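Local atomic coordinates of START domain-containing protein 10 (Homo sapiens, PDB entry 6SER), a protein that transfers phosphatidylcholine and phosphatidylethanolamine between membranes, preferring lipids with a palmitoyl or stearoyl chain at sn-1 and an unsaturated chain at sn-2. Residues I145-P157 against P245-A257. Residues are numbered along the deposited sequence; the frame is centred on the assembly and turned at random.
Sequences IMNYSVKHPKYPP and PSLALSELSVQHA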
ATOM      1  N   ILE A 145       0.647  -5.075  -6.321  1.00 30.16           N
ATOM      2  CA  ILE A 145      -0.332  -5.091  -5.245  1.00 30.35           C
ATOM      3  C   ILE A 145      -0.908  -3.690  -5.154  1.00 36.99           C
ATOM      4  O   ILE A 145      -0.152  -2.734  -4.952  1.00 37.99           O
ATOM      5  CB  ILE A 145       0.286  -5.485  -3.897  1.00 36.60           C
ATOM      6  CG1 ILE A 145       1.253  -6.648  -4.058  1.00 41.69           C
ATOM      7  CG2 ILE A 145      -0.803  -5.874  -2.923  1.00 34.80           C
ATOM      8  CD1 ILE A 145       1.889  -7.058  -2.759  1.00 39.86           C
ATOM      9  N   MET A 146      -2.232  -3.565  -5.293  1.00 30.82           N
ATOM     10  CA  MET A 146      -2.935  -2.293  -5.169  1.00 30.81           C
ATOM     11  C   MET A 146      -3.994  -2.363  -4.077  1.00 35.17           C
ATOM     12  O   MET A 146      -4.471  -3.442  -3.710  1.00 34.01           O
ATOM     13  CB  MET A 146      -3.649  -1.890  -6.458  1.00 25.39           C
ATOM     14  CG  MET A 146      -3.021  -2.409  -7.690  1.00 39.71           C
ATOM     15  SD  MET A 146      -3.912  -1.830  -9.119  1.00 46.51           S
ATOM     16  CE  MET A 146      -5.322  -2.902  -9.090  1.00 50.01           C
ATOM     17  N   ASN A 147      -4.385  -1.186  -3.591  1.00 28.67           N
ATOM     18  CA  ASN A 147      -5.491  -1.089  -2.649  1.00 26.89           C
ATOM     19  C   ASN A 147      -6.119   0.294  -2.763  1.00 27.88           C
ATOM     20  O   ASN A 147      -5.517   1.221  -3.305  1.00 31.15           O
ATOM     21  CB  ASN A 147      -5.037  -1.408  -1.215  1.00 25.98           C
ATOM     22  CG  ASN A 147      -4.366  -0.237  -0.517  1.00 37.14           C
ATOM     23  OD1 ASN A 147      -4.955   0.834  -0.378  1.00 32.03           O
ATOM     24  ND2 ASN A 147      -3.157  -0.459  -0.010  1.00 29.18           N
ATOM     25  N   TYR A 148      -7.347   0.409  -2.255  1.00 32.08           N
ATOM     26  CA  TYR A 148      -8.046   1.680  -2.103  1.00 27.28           C
ATOM     27  C   TYR A 148      -9.088   1.498  -1.005  1.00 30.15           C
ATOM     28  O   TYR A 148      -9.515   0.373  -0.728  1.00 26.63           O
ATOM     29  CB  TYR A 148      -8.699   2.139  -3.416  1.00 33.59           C
ATOM     30  CG  TYR A 148      -9.820   1.245  -3.901  1.00 36.90           C
ATOM     31  CD1 TYR A 148     -11.138   1.515  -3.558  1.00 39.07           C
ATOM     32  CD2 TYR A 148      -9.562   0.121  -4.684  1.00 31.29           C
ATOM     33  CE1 TYR A 148     -12.172   0.710  -3.984  1.00 33.40           C
ATOM     34  CE2 TYR A 148     -10.594  -0.696  -5.118  1.00 31.52           C
ATOM     35  CZ  TYR A 148     -11.901  -0.394  -4.759  1.00 38.76           C
ATOM     36  OH  TYR A 148     -12.957  -1.184  -5.166  1.00 33.04           O
ATOM     37  N   SER A 149      -9.483   2.603  -0.374  1.00 22.34           N
ATOM     38  CA  SER A 149     -10.318   2.513   0.815  1.00 26.37           C
ATOM     39  C   SER A 149     -11.734   2.087   0.458  1.00 28.24           C
ATOM     40  O   SER A 149     -12.226   2.316  -0.651  1.00 22.63           O
ATOM     41  CB  SER A 149     -10.363   3.844   1.570  1.00 22.80           C
ATOM     42  OG  SER A 149      -9.244   3.992   2.419  1.00 23.96           O
ATOM     43  N   VAL A 150     -12.397   1.467   1.425  1.00 26.00           N
ATOM     44  CA  VAL A 150     -13.735   0.935   1.233  1.00 32.28           C
ATOM     45  C   VAL A 150     -14.436   0.981   2.586  1.00 27.79           C
ATOM     46  O   VAL A 150     -13.807   1.189   3.625  1.00 27.35           O
ATOM     47  CB  VAL A 150     -13.675  -0.498   0.651  1.00 34.89           C
ATOM     48  CG1 VAL A 150     -13.481  -1.530   1.762  1.00 22.87           C
ATOM     49  CG2 VAL A 150     -14.893  -0.793  -0.165  1.00 44.53           C
ATOM     50  N   LYS A 151     -15.752   0.800   2.585  1.00 26.29           N
ATOM     51  CA  LYS A 151     -16.517   0.784   3.824  1.00 31.63           C
ATOM     52  C   LYS A 151     -17.031  -0.620   4.090  1.00 29.58           C
ATOM     53  O   LYS A 151     -17.616  -1.252   3.203  1.00 29.97           O
ATOM     54  CB  LYS A 151     -17.677   1.781   3.774  1.00 40.39           C
ATOM     55  CG  LYS A 151     -17.218   3.226   3.664  1.00 39.79           C
ATOM     56  CD  LYS A 151     -18.398   4.179   3.499  1.00 46.97           C
ATOM     57  CE  LYS A 151     -18.610   5.042   4.715  1.00 55.56           C
ATOM     58  NZ  LYS A 151     -19.373   6.275   4.356  1.00 52.86           N
ATOM     59  N   HIS A 152     -16.790  -1.106   5.302  1.00 32.03           N
ATOM     60  CA  HIS A 152     -17.265  -2.407   5.736  1.00 35.54           C
ATOM     61  C   HIS A 152     -18.214  -2.204   6.910  1.00 38.26           C
ATOM     62  O   HIS A 152     -17.802  -1.623   7.927  1.00 32.84           O
ATOM     63  CB  HIS A 152     -16.090  -3.303   6.132  1.00 29.99           C
ATOM     64  CG  HIS A 152     -16.482  -4.706   6.460  1.00 37.88           C
ATOM     65  ND1 HIS A 152     -17.341  -5.018   7.492  1.00 38.40           N
ATOM     66  CD2 HIS A 152     -16.122  -5.887   5.898  1.00 41.16           C
ATOM     67  CE1 HIS A 152     -17.498  -6.328   7.549  1.00 40.64           C
ATOM     68  NE2 HIS A 152     -16.769  -6.879   6.592  1.00 41.21           N
ATOM     69  N   PRO A 153     -19.462  -2.682   6.827  1.00 37.87           N
ATOM     70  CA  PRO A 153     -20.475  -2.291   7.826  1.00 40.28           C
ATOM     71  C   PRO A 153     -20.081  -2.602   9.258  1.00 37.81           C
ATOM     72  O   PRO A 153     -20.549  -1.925  10.175  1.00 42.08           O
ATOM     73  CB  PRO A 153     -21.715  -3.095   7.402  1.00 43.44           C
ATOM     74  CG  PRO A 153     -21.458  -3.512   5.999  1.00 40.47           C
ATOM     75  CD  PRO A 153     -19.980  -3.675   5.874  1.00 43.14           C
ATOM     76  N   LYS A 154     -19.224  -3.582   9.489  1.00 30.28           N
ATOM     77  CA  LYS A 154     -18.799  -3.886  10.847  1.00 29.40           C
ATOM     78  C   LYS A 154     -17.569  -3.098  11.277  1.00 34.06           C
ATOM     79  O   LYS A 154     -17.079  -3.293  12.392  1.00 29.68           O
ATOM     80  CB  LYS A 154     -18.529  -5.387  10.976  1.00 40.43           C
ATOM     81  CG  LYS A 154     -19.684  -6.246  10.482  1.00 44.07           C
ATOM     82  CD  LYS A 154     -19.442  -7.723  10.775  1.00 69.49           C
ATOM     83  CE  LYS A 154     -19.135  -8.531   9.486  1.00 67.68           C
ATOM     84  NZ  LYS A 154     -20.189  -8.347   8.465  1.00 72.30           N
ATOM     85  N   TYR A 155     -17.046  -2.214  10.432  1.00 34.06           N
ATOM     86  CA  TYR A 155     -15.873  -1.414  10.777  1.00 33.98           C
ATOM     87  C   TYR A 155     -16.178   0.059  10.541  1.00 34.98           C
ATOM     88  O   TYR A 155     -15.573   0.698   9.672  1.00 32.97           O
ATOM     89  CB  TYR A 155     -14.647  -1.878   9.989  1.00 33.62           C
ATOM     90  CG  TYR A 155     -14.212  -3.264  10.399  1.00 37.68           C
ATOM     91  CD1 TYR A 155     -13.177  -3.454  11.306  1.00 37.95           C
ATOM     92  CD2 TYR A 155     -14.870  -4.386   9.915  1.00 33.05           C
ATOM     93  CE1 TYR A 155     -12.805  -4.719  11.701  1.00 29.05           C
ATOM     94  CE2 TYR A 155     -14.505  -5.651  10.307  1.00 30.62           C
ATOM     95  CZ  TYR A 155     -13.473  -5.818  11.191  1.00 31.10           C
ATOM     96  OH  TYR A 155     -13.129  -7.103  11.564  1.00 43.92           O
ATOM     97  N   PRO A 156     -17.099   0.636  11.314  1.00 34.50           N
ATOM     98  CA  PRO A 156     -17.364   2.072  11.198  1.00 36.11           C
ATOM     99  C   PRO A 156     -16.228   2.865  11.816  1.00 29.01           C
ATOM    100  O   PRO A 156     -15.386   2.298  12.529  1.00 31.90           O
ATOM    101  CB  PRO A 156     -18.671   2.249  11.987  1.00 32.99           C
ATOM    102  CG  PRO A 156     -18.573   1.213  13.053  1.00 36.01           C
ATOM    103  CD  PRO A 156     -17.850   0.035  12.435  1.00 29.52           C
ATOM    104  N   PRO A 157     -16.160   4.173  11.573  1.00 35.35           N
ATOM    105  CA  PRO A 157     -15.124   4.979  12.225  1.00 31.63           C
ATOM    106  C   PRO A 157     -15.178   4.840  13.741  1.00 38.26           C
ATOM    107  O   PRO A 157     -16.240   4.655  14.337  1.00 36.71           O
ATOM    108  CB  PRO A 157     -15.462   6.414  11.793  1.00 41.28           C
ATOM    109  CG  PRO A 157     -16.250   6.259  10.522  1.00 38.80           C
ATOM    110  CD  PRO A 157     -17.031   4.986  10.702  1.00 33.39           C
ATOM    111  N   PRO A 245     -12.835 -15.636   6.195  1.00 27.42           N
ATOM    112  CA  PRO A 245     -14.181 -15.769   5.639  1.00 32.59           C
ATOM    113  C   PRO A 245     -14.288 -15.005   4.327  1.00 33.69           C
ATOM    114  O   PRO A 245     -13.442 -14.177   3.985  1.00 32.68           O
ATOM    115  CB  PRO A 245     -15.068 -15.146   6.720  1.00 32.92           C
ATOM    116  CG  PRO A 245     -14.195 -14.060   7.296  1.00 29.41           C
ATOM    117  CD  PRO A 245     -12.794 -14.654   7.297  1.00 30.35           C
ATOM    118  N   SER A 246     -15.356 -15.288   3.591  1.00 34.80           N
ATOM    119  CA  SER A 246     -15.590 -14.672   2.295  1.00 31.61           C
ATOM    120  C   SER A 246     -16.684 -13.616   2.388  1.00 37.19           C
ATOM    121  O   SER A 246     -17.539 -13.657   3.275  1.00 39.18           O
ATOM    122  CB  SER A 246     -15.969 -15.724   1.255  1.00 30.85           C
ATOM    123  OG  SER A 246     -14.875 -16.599   0.994  1.00 46.59           O
ATOM    124  N   LEU A 247     -16.649 -12.674   1.450  1.00 34.14           N
ATOM    125  CA  LEU A 247     -17.562 -11.541   1.383  1.00 30.60           C
ATOM    126  C   LEU A 247     -18.102 -11.389  -0.031  1.00 34.73           C
ATOM    127  O   LEU A 247     -17.382 -11.611  -1.014  1.00 34.27           O
ATOM    128  CB  LEU A 247     -16.858 -10.223   1.742  1.00 39.93           C
ATOM    129  CG  LEU A 247     -16.877  -9.573   3.118  1.00 48.57           C
ATOM    130  CD1 LEU A 247     -16.357  -8.145   2.986  1.00 37.30           C
ATOM    131  CD2 LEU A 247     -18.267  -9.602   3.724  1.00 48.31           C
ATOM    132  N   ALA A 248     -19.357 -10.953  -0.133  1.00 33.24           N
ATOM    133  CA  ALA A 248     -19.892 -10.483  -1.404  1.00 28.80           C
ATOM    134  C   ALA A 248     -19.504  -9.026  -1.604  1.00 31.98           C
ATOM    135  O   ALA A 248     -19.442  -8.250  -0.646  1.00 30.33           O
ATOM    136  CB  ALA A 248     -21.413 -10.620  -1.469  1.00 30.91           C
ATOM    137  N   LEU A 249     -19.251  -8.668  -2.862  1.00 31.24           N
ATOM    138  CA  LEU A 249     -18.875  -7.303  -3.200  1.00 34.42           C
ATOM    139  C   LEU A 249     -19.934  -6.300  -2.756  1.00 39.38           C
ATOM    140  O   LEU A 249     -19.598  -5.179  -2.359  1.00 39.23           O
ATOM    141  CB  LEU A 249     -18.631  -7.212  -4.707  1.00 38.73           C
ATOM    142  CG  LEU A 249     -17.881  -6.004  -5.254  1.00 46.47           C
ATOM    143  CD1 LEU A 249     -16.485  -5.927  -4.655  1.00 38.68           C
ATOM    144  CD2 LEU A 249     -17.822  -6.094  -6.768  1.00 46.66           C
ATOM    145  N   SER A 250     -21.212  -6.685  -2.786  1.00 36.84           N
ATOM    146  CA  SER A 250     -22.272  -5.742  -2.448  1.00 47.40           C
ATOM    147  C   SER A 250     -22.416  -5.514  -0.949  1.00 46.34           C
ATOM    148  O   SER A 250     -23.172  -4.623  -0.549  1.00 55.67           O
ATOM    149  CB  SER A 250     -23.607  -6.213  -3.024  1.00 45.14           C
ATOM    150  OG  SER A 250     -23.995  -7.438  -2.433  1.00 55.18           O
ATOM    151  N   GLU A 251     -21.725  -6.287  -0.113  1.00 32.67           N
ATOM    152  CA  GLU A 251     -21.697  -5.977   1.312  1.00 35.93           C
ATOM    153  C   GLU A 251     -20.767  -4.812   1.640  1.00 38.11           C
ATOM    154  O   GLU A 251     -20.765  -4.345   2.784  1.00 37.47           O
ATOM    155  CB  GLU A 251     -21.277  -7.210   2.118  1.00 36.96           C
ATOM    156  CG  GLU A 251     -22.296  -8.355   2.149  1.00 45.53           C
ATOM    157  CD  GLU A 251     -21.656  -9.685   2.556  1.00 62.08           C
ATOM    158  OE1 GLU A 251     -20.807 -10.203   1.794  1.00 62.04           O
ATOM    159  OE2 GLU A 251     -21.986 -10.206   3.645  1.00 57.63           O
ATOM    160  N   LEU A 252     -19.978  -4.340   0.683  1.00 32.52           N
ATOM    161  CA  LEU A 252     -19.086  -3.210   0.890  1.00 36.23           C
ATOM    162  C   LEU A 252     -19.707  -1.942   0.319  1.00 39.30           C
ATOM    163  O   LEU A 252     -20.567  -1.991  -0.561  1.00 38.03           O
ATOM    164  CB  LEU A 252     -17.721  -3.461   0.239  1.00 35.44           C
ATOM    165  CG  LEU A 252     -16.944  -4.660   0.786  1.00 33.65           C
ATOM    166  CD1 LEU A 252     -15.716  -4.950  -0.071  1.00 27.22           C
ATOM    167  CD2 LEU A 252     -16.554  -4.424   2.238  1.00 26.41           C
ATOM    168  N   SER A 253     -19.267  -0.799   0.842  1.00 34.25           N
ATOM    169  CA  SER A 253     -19.709   0.500   0.357  1.00 40.00           C
ATOM    170  C   SER A 253     -18.508   1.334  -0.055  1.00 32.55           C
ATOM    171  O   SER A 253     -17.393   1.147   0.441  1.00 39.24           O
ATOM    172  CB  SER A 253     -20.522   1.264   1.417  1.00 31.39           C
ATOM    173  OG  SER A 253     -21.845   0.786   1.468  1.00 44.44           O
ATOM    174  N   VAL A 254     -18.761   2.262  -0.975  1.00 38.20           N
ATOM    175  CA  VAL A 254     -17.737   3.185  -1.449  1.00 38.05           C
ATOM    176  C   VAL A 254     -17.294   4.109  -0.326  1.00 41.14           C
ATOM    177  O   VAL A 254     -18.114   4.606   0.452  1.00 40.82           O
ATOM    178  CB  VAL A 254     -18.283   4.003  -2.631  1.00 51.94           C
ATOM    179  CG1 VAL A 254     -17.516   5.305  -2.785  1.00 53.38           C
ATOM    180  CG2 VAL A 254     -18.215   3.195  -3.895  1.00 54.41           C
ATOM    181  N   GLN A 255     -15.990   4.368  -0.254  1.00 37.10           N
ATOM    182  CA  GLN A 255     -15.434   5.388   0.631  1.00 44.22           C
ATOM    183  C   GLN A 255     -15.017   6.593  -0.203  1.00 48.26           C
ATOM    184  O   GLN A 255     -14.010   6.543  -0.917  1.00 49.54           O
ATOM    185  CB  GLN A 255     -14.238   4.864   1.417  1.00 39.50           C
ATOM    186  CG  GLN A 255     -13.549   5.973   2.182  1.00 33.02           C
ATOM    187  CD  GLN A 255     -14.402   6.467   3.332  1.00 42.25           C
ATOM    188  OE1 GLN A 255     -14.685   5.718   4.276  1.00 35.05           O
ATOM    189  NE2 GLN A 255     -14.836   7.723   3.254  1.00 43.95           N
ATOM    190  N   HIS A 256     -15.768   7.683  -0.086  1.00 52.39           N
ATOM    191  CA  HIS A 256     -15.445   8.909  -0.799  1.00 56.32           C
ATOM    192  C   HIS A 256     -14.310   9.660  -0.114  1.00 48.92           C
ATOM    193  O   HIS A 256     -14.225   9.702   1.119  1.00 44.77           O
ATOM    194  CB  HIS A 256     -16.672   9.811  -0.885  1.00 61.10           C
ATOM    195  CG  HIS A 256     -17.780   9.241  -1.709  1.00 62.19           C
ATOM    196  ND1 HIS A 256     -17.656   9.008  -3.062  1.00 67.42           N
ATOM    197  CD2 HIS A 256     -19.038   8.868  -1.374  1.00 65.65           C
ATOM    198  CE1 HIS A 256     -18.792   8.516  -3.524  1.00 75.45           C
ATOM    199  NE2 HIS A 256     -19.645   8.418  -2.521  1.00 70.87           N
ATOM    200  N   ALA A 257     -13.437  10.259  -0.927  1.00 63.63           N
ATOM    201  CA  ALA A 257     -12.365  11.085  -0.380  1.00 68.75           C
ATOM    202  C   ALA A 257     -12.928  12.328   0.288  1.00 73.01           C
ATOM    203  O   ALA A 257     -12.409  12.787   1.313  1.00 76.04           O
ATOM    204  CB  ALA A 257     -11.382  11.475  -1.483  1.00 60.04           C
TER
HETATM  205  O   HOH W   1     -14.597   3.155  -2.368  1.00 37.08           O
HETATM  206  O   HOH W   2     -12.848   3.524   4.973  1.00 43.63           O
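The amide N of K151 gives the tighter of two reciprocal backbone bonds, lying 2.7 Å from S253 O, and S253 N answers it by donating to K151 O at 2.9 Å. Together they make an antiparallel hydrogen-bonded pair, with the side chains of both residues on the same face and CB against CB. Two residues on from S253 and two back from K151, a water bridges the segments, accepting from Q255 N and donating to S149 O. After the long helix 197-227 of the START domain, whose family belongs to the Bet v 1-like clan, part of the C-terminal tail returns to the curved sheet and sets the short, weakly bonded strand 253-254 against strand 142-151 at K151. In Q255 a chi1 of 172° carries CG away from the backbone N, and a bend at chi2 brings OE1 to 3.6 Å from K151 CG, the two long side chains crossing at about a right angle. Its amide is held in turn by NE2 donating to H256 O. V150 sends CG2 to L252 CB, 3.9 Å away. Further on, L252 CD2 and L247 CD1 both approach the imidazole of H152 obliquely, L247 CD1 lying 3.7 Å from H152 CD2. K154 N donates to ND1 in the ring plane, which would favour this ring rotation, while Y155 CE2 lies over one face, toward the rim.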